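Local coordinates for protein acyl-CoA dehydrogenase (Thermus thermophilus, PDB 2Z1Q) that probably catalyses the FAD-dependent alpha,beta-dehydrogenation of acyl-CoA thioesters, passing the electrons to an acceptor, at residues 456-461 against 482-486; 488-492 against 513-517; 349-353 against 404-408. The contacts are given in a common frame with arbitrary orientation. Residue numbers count along the deposited sequence, not the author numbering.

Interaction 1: 456-461 against 482-486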
# COMPACT_ATOMS: atom_id res chain seq x y z
N LEU B 456 24.82 -13.78 7.04
CA LEU B 456 24.31 -13.73 5.67
C LEU B 456 24.63 -12.38 5.04
O LEU B 456 25.15 -12.32 3.92
CB LEU B 456 22.80 -13.98 5.64
CG LEU B 456 22.13 -13.98 4.25
CD1 LEU B 456 22.66 -15.14 3.41
CD2 LEU B 456 20.62 -14.10 4.41
N ALA B 457 24.32 -11.32 5.77
CA ALA B 457 24.57 -9.95 5.31
C ALA B 457 26.05 -9.79 5.00
O ALA B 457 26.42 -9.33 3.92
CB ALA B 457 24.16 -8.96 6.39
N LEU B 458 26.89 -10.19 5.95
CA LEU B 458 28.34 -10.08 5.76
C LEU B 458 28.81 -10.85 4.53
O LEU B 458 29.67 -10.38 3.79
CB LEU B 458 29.07 -10.60 7.00
CG LEU B 458 29.06 -9.67 8.21
CD1 LEU B 458 29.39 -10.42 9.50
CD2 LEU B 458 30.05 -8.55 7.95
N MET B 459 28.24 -12.02 4.31
CA MET B 459 28.65 -12.83 3.17
C MET B 459 28.35 -12.12 1.86
O MET B 459 29.21 -12.02 0.98
CB MET B 459 27.93 -14.18 3.19
CG MET B 459 28.55 -15.20 2.27
SD MET B 459 27.32 -16.35 1.64
CE MET B 459 26.96 -17.34 3.08
N VAL B 460 27.12 -11.63 1.72
CA VAL B 460 26.73 -10.95 0.50
C VAL B 460 27.49 -9.64 0.33
O VAL B 460 27.99 -9.34 -0.76
CB VAL B 460 25.24 -10.65 0.49
CG1 VAL B 460 24.88 -9.89 -0.78
CG2 VAL B 460 24.47 -11.95 0.58
N ALA B 461 27.57 -8.88 1.41
CA ALA B 461 28.26 -7.60 1.39
C ALA B 461 29.72 -7.78 0.97
O ALA B 461 30.25 -7.00 0.16
CB ALA B 461 28.19 -6.96 2.77
N VAL B 482 20.99 -6.37 0.90
CA VAL B 482 21.83 -6.42 2.10
C VAL B 482 21.19 -5.63 3.25
O VAL B 482 21.15 -6.12 4.38
CB VAL B 482 23.25 -5.88 1.80
CG1 VAL B 482 24.02 -5.68 3.10
CG2 VAL B 482 24.00 -6.86 0.92
N ALA B 483 20.67 -4.44 2.96
CA ALA B 483 20.03 -3.60 3.98
C ALA B 483 18.79 -4.27 4.58
O ALA B 483 18.56 -4.19 5.78
CB ALA B 483 19.66 -2.23 3.38
N ASP B 484 18.00 -4.94 3.74
CA ASP B 484 16.81 -5.63 4.22
C ASP B 484 17.16 -6.77 5.19
O ASP B 484 16.40 -7.09 6.09
CB ASP B 484 15.99 -6.15 3.03
CG ASP B 484 15.32 -5.03 2.26
OD1 ASP B 484 14.84 -4.09 2.93
OD2 ASP B 484 15.27 -5.07 1.01
N ILE B 485 18.34 -7.36 5.02
CA ILE B 485 18.74 -8.43 5.92
C ILE B 485 19.16 -7.80 7.25
O ILE B 485 18.76 -8.27 8.32
CB ILE B 485 19.89 -9.25 5.31
CG1 ILE B 485 19.42 -9.81 3.96
CG2 ILE B 485 20.29 -10.39 6.24
CD1 ILE B 485 20.45 -10.60 3.22
N LEU B 486 19.93 -6.71 7.18
CA LEU B 486 20.38 -6.00 8.37
C LEU B 486 19.18 -5.49 9.17
O LEU B 486 19.18 -5.54 10.40
CB LEU B 486 21.30 -4.83 7.98
CG LEU B 486 22.64 -5.25 7.36
CD1 LEU B 486 23.37 -4.04 6.80
CD2 LEU B 486 23.49 -5.95 8.41
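Ala457 presses its methyl into the facing helix, where CB lies 3.7 Å from CD2 of Leu486 and 4.1 Å from CG2 of Ile485. Small as it is, this side chain lets the backbones draw together: the CA atoms of Ala457 and Val482 are 5.5 Å apart, and the short axes approach to 9.2 Å. The two segments run antiparallel, with 164° between their directions, so successive helical turns meet in reverse order. At one end Leu456 CD2 reaches Ile485 CD1 at 3.7 Å; at the other Val460 CG1 meets Val482 CG2 at 3.6 Å, while Ala461 CB lies 4.4 Å from Val482 CG1. Leu486 leaves its CA sideways, and its m,t rotamer brings CD2 over Ala457. No hydrogen bond crosses the interface; the amides are spent within each helix, as in Ala461 N to Ala457 O at 2.8 Å. The 289 Å² buried here is therefore a purely apolar seam, and Leu412 of helix 410-413 covers one side of it, touching Ala457, Ala461 and Val482. Antiparallel helices 445-468 and 476-502, joined by a short connection, form a helical hairpin in the C-terminal part of the chain, consistent with the extra helical region of VLCAD-like acyl-CoA dehydrogenases.

Interaction 2: 488-492 against 513-517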
# COMPACT_ATOMS: atom_id res chain seq x y z
N ASP B 488 16.01 -6.77 9.21
CA ASP B 488 15.30 -7.87 9.85
C ASP B 488 16.12 -8.49 10.97
O ASP B 488 15.57 -9.04 11.92
CB ASP B 488 14.95 -8.96 8.84
CG ASP B 488 13.67 -8.68 8.10
OD1 ASP B 488 13.51 -9.18 6.96
OD2 ASP B 488 12.81 -7.97 8.65
N ALA B 489 17.43 -8.39 10.84
CA ALA B 489 18.32 -8.94 11.85
C ALA B 489 18.16 -8.10 13.10
O ALA B 489 17.79 -8.61 14.15
CB ALA B 489 19.77 -8.90 11.34
N TYR B 490 18.43 -6.80 12.98
CA TYR B 490 18.31 -5.89 14.11
C TYR B 490 16.93 -5.96 14.73
O TYR B 490 16.79 -6.08 15.95
CB TYR B 490 18.61 -4.46 13.65
CG TYR B 490 18.70 -3.45 14.77
CD1 TYR B 490 17.67 -2.54 14.98
CD2 TYR B 490 19.81 -3.41 15.62
CE1 TYR B 490 17.74 -1.60 16.00
CE2 TYR B 490 19.89 -2.47 16.65
CZ TYR B 490 18.84 -1.57 16.83
OH TYR B 490 18.88 -0.64 17.83
N ALA B 491 15.89 -5.93 13.90
CA ALA B 491 14.52 -6.00 14.39
C ALA B 491 14.21 -7.32 15.10
O ALA B 491 13.66 -7.31 16.20
CB ALA B 491 13.54 -5.81 13.23
N ALA B 492 14.56 -8.44 14.47
CA ALA B 492 14.27 -9.74 15.07
C ALA B 492 14.99 -9.90 16.39
O ALA B 492 14.40 -10.30 17.39
CB ALA B 492 14.68 -10.87 14.11
N TYR B 513 7.67 -13.00 13.66
CA TYR B 513 8.49 -12.06 12.91
C TYR B 513 9.77 -12.74 12.41
O TYR B 513 10.16 -12.59 11.24
CB TYR B 513 8.83 -10.85 13.79
CG TYR B 513 9.58 -9.78 13.05
CD1 TYR B 513 8.88 -8.78 12.37
CD2 TYR B 513 10.96 -9.81 12.94
CE1 TYR B 513 9.55 -7.85 11.59
CE2 TYR B 513 11.65 -8.88 12.15
CZ TYR B 513 10.92 -7.91 11.47
OH TYR B 513 11.51 -7.01 10.61
N LEU B 514 10.41 -13.48 13.31
CA LEU B 514 11.64 -14.20 13.00
C LEU B 514 11.50 -15.16 11.81
O LEU B 514 12.28 -15.09 10.85
CB LEU B 514 12.09 -14.98 14.24
CG LEU B 514 13.28 -15.92 14.06
CD1 LEU B 514 14.45 -15.13 13.51
CD2 LEU B 514 13.65 -16.59 15.38
N ALA B 515 10.51 -16.05 11.86
CA ALA B 515 10.28 -17.01 10.79
C ALA B 515 10.18 -16.32 9.43
O ALA B 515 10.86 -16.69 8.47
CB ALA B 515 9.00 -17.81 11.05
N GLN B 516 9.32 -15.31 9.35
CA GLN B 516 9.14 -14.58 8.10
C GLN B 516 10.41 -13.85 7.66
O GLN B 516 10.70 -13.80 6.47
CB GLN B 516 7.99 -13.60 8.25
CG GLN B 516 6.65 -14.31 8.37
CD GLN B 516 5.51 -13.36 8.64
OE1 GLN B 516 5.43 -12.74 9.70
NE2 GLN B 516 4.62 -13.23 7.67
N ALA B 517 11.15 -13.30 8.61
CA ALA B 517 12.39 -12.60 8.30
C ALA B 517 13.40 -13.55 7.66
O ALA B 517 14.16 -13.15 6.76
CB ALA B 517 12.98 -11.98 9.56
O HOH W 1 15.31 -10.54 5.64
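Two consecutive antiparallel helices, 476-502 and 505-528, form a helical hairpin within the C-terminal helical region, and here their short axes come within 10.0 Å at 167°. The main bump is the Tyr513 ring, which its t rotamer lays across the small-residue surface of 488-492. Ala491 and Ala492 provide the hollow: Ala491 CB is 3.8 Å from Tyr513 CE2, and Ala492 CB is 4.0 Å from Tyr513 CD2. With only methyl groups at these positions, the ring can settle close to the backbone, its CE2 lying 3.7 Å from Ala492 N. Leu514 adds a looser contact, CD1 to Ala492 CB at 4.3 Å. One turn further along 513-517 the relief is reversed, and Asp488 leans over the low surface at Ala517, its CG 3.7 Å from Ala517 CB. Leu357 of helix 348-372 touches both Ala491 and Tyr513, closing the pocket from the core. The carboxylate of Asp488 is held chiefly by a salt bridge from OD2 to Arg520 NH2, and Tyr513 OH makes a short polar contact of 2.5 Å with the same OD2. A water completes the polar edge, donating to Asp488 OD1 at 2.6 Å and to Ala517 O at 3.1 Å.

Interaction 3: 349-353 against 404-408; sequences VEASI and NRLLI
Residues 349-353 are helical throughout, with Ile353 N bonded to Val349 O at 3.0 Å; 404-407 are also helical, and Ile408 has phi/psi of -52/-52, its N 3.1 Å from Asn404 O. The register runs in opposite senses: the CA atoms of Val349 and Ile408 are 5.4 Å apart, those of Ser352 and Asn404 5.8 Å. One direct hydrogen bond crosses, from Ser352 OG (chi1 m, -72°) to Asn404 OD1 at 3.0 Å. Asn404, with chi1 -82° and chi2 -71°, turns ND2 back to the carbonyls of Glu398 and Thr400, so its amide ties the helix to the preceding loop. This is packing in the C-terminal alpha-helical domain of the acyl-CoA dehydrogenase fold, beside the cofactor: Leu406, on the same short helix, touches FAD and Leu301 of the second subunit. Apolar contacts centre on Ile408 (m,t), which contributes 84 Å² of the 261 Å² buried. Its CG1 lies 3.9 Å from Ser352 CB, its CD1 3.9 Å from Ile353 CG1 (Ile353 also m,t), and its CG2 4.2 Å from Val349 CG1 (chi1 t). Leu407 closes the margin, its CD2 4.4 Å from Ser352 OG.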
# COMPACT_ATOMS: atom_id res chain seq x y z
N VAL B 349 23.36 4.51 11.57
CA VAL B 349 22.88 3.32 10.89
C VAL B 349 21.60 2.79 11.53
O VAL B 349 20.63 2.49 10.83
CB VAL B 349 23.96 2.22 10.86
CG1 VAL B 349 23.41 0.95 10.23
CG2 VAL B 349 25.16 2.72 10.07
N GLU B 350 21.58 2.70 12.86
CA GLU B 350 20.40 2.22 13.57
C GLU B 350 19.20 3.16 13.32
O GLU B 350 18.07 2.71 13.15
CB GLU B 350 20.66 2.16 15.09
CG GLU B 350 21.59 1.05 15.60
CD GLU B 350 23.05 1.18 15.17
OE1 GLU B 350 23.56 2.31 14.99
OE2 GLU B 350 23.70 0.12 15.03
N ALA B 351 19.46 4.47 13.31
CA ALA B 351 18.39 5.44 13.06
C ALA B 351 17.76 5.15 11.70
O ALA B 351 16.54 5.15 11.57
CB ALA B 351 18.94 6.86 13.09
N SER B 352 18.59 4.90 10.70
CA SER B 352 18.07 4.60 9.37
C SER B 352 17.26 3.31 9.33
O SER B 352 16.21 3.26 8.68
CB SER B 352 19.21 4.52 8.36
OG SER B 352 19.76 5.80 8.08
N ILE B 353 17.73 2.28 10.04
CA ILE B 353 17.02 0.99 10.08
C ILE B 353 15.60 1.11 10.66
O ILE B 353 14.65 0.57 10.08
CB ILE B 353 17.78 -0.08 10.90
CG1 ILE B 353 19.05 -0.52 10.16
CG2 ILE B 353 16.88 -1.29 11.13
CD1 ILE B 353 19.94 -1.45 10.99
N ASN B 404 17.79 5.59 2.35
CA ASN B 404 18.17 4.98 3.62
C ASN B 404 18.72 3.57 3.42
O ASN B 404 19.67 3.17 4.09
CB ASN B 404 16.98 4.96 4.57
CG ASN B 404 16.79 6.28 5.27
OD1 ASN B 404 17.59 6.65 6.13
ND2 ASN B 404 15.74 7.02 4.89
N ARG B 405 18.13 2.82 2.48
CA ARG B 405 18.59 1.47 2.20
C ARG B 405 20.03 1.49 1.68
O ARG B 405 20.79 0.54 1.92
CB ARG B 405 17.69 0.77 1.18
CG ARG B 405 16.42 0.12 1.76
CD ARG B 405 15.69 -0.74 0.74
NE ARG B 405 14.68 -1.58 1.38
CZ ARG B 405 13.49 -1.14 1.80
NH1 ARG B 405 12.65 -1.99 2.39
NH2 ARG B 405 13.13 0.13 1.63
N LEU B 406 20.41 2.54 0.97
CA LEU B 406 21.77 2.64 0.45
C LEU B 406 22.77 3.00 1.55
O LEU B 406 23.95 2.66 1.47
CB LEU B 406 21.85 3.67 -0.67
CG LEU B 406 21.64 3.18 -2.11
CD1 LEU B 406 20.53 2.16 -2.15
CD2 LEU B 406 21.33 4.36 -3.01
N LEU B 407 22.27 3.69 2.58
CA LEU B 407 23.12 4.12 3.70
C LEU B 407 23.41 3.02 4.72
O LEU B 407 24.52 2.94 5.25
CB LEU B 407 22.47 5.31 4.41
CG LEU B 407 22.68 6.74 3.88
CD1 LEU B 407 22.38 6.81 2.39
CD2 LEU B 407 21.79 7.70 4.66
N ILE B 408 22.42 2.19 5.01
CA ILE B 408 22.59 1.12 5.99
C ILE B 408 23.81 0.23 5.73
O ILE B 408 24.64 0.03 6.62
CB ILE B 408 21.30 0.27 6.07
CG1 ILE B 408 20.15 1.15 6.58
CG2 ILE B 408 21.51 -0.93 6.98
CD1 ILE B 408 18.76 0.55 6.46

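Along the chain, interaction 3 comes first, bringing helix 401-407 back beside helix 348-372 and closing a mostly helical excursion of 50 residues. Interaction 1 then closes the turn between helices 445-468 and 476-502, and interaction 2 does the same between 476-502 and 505-528. The three follow in series, neither nested nor crossed; helix 476-502 serves both later contacts, making a three-helix up-down-up run. That shared helix also meets the segments of interaction 3: Asp484 OD1 forms a 3.0 Å salt bridge with Arg405 NE, Leu486 packs on Ile408, and Tyr490 on Glu350 and Ile353. Interaction 3 thus lies between the FAD site and the hairpins.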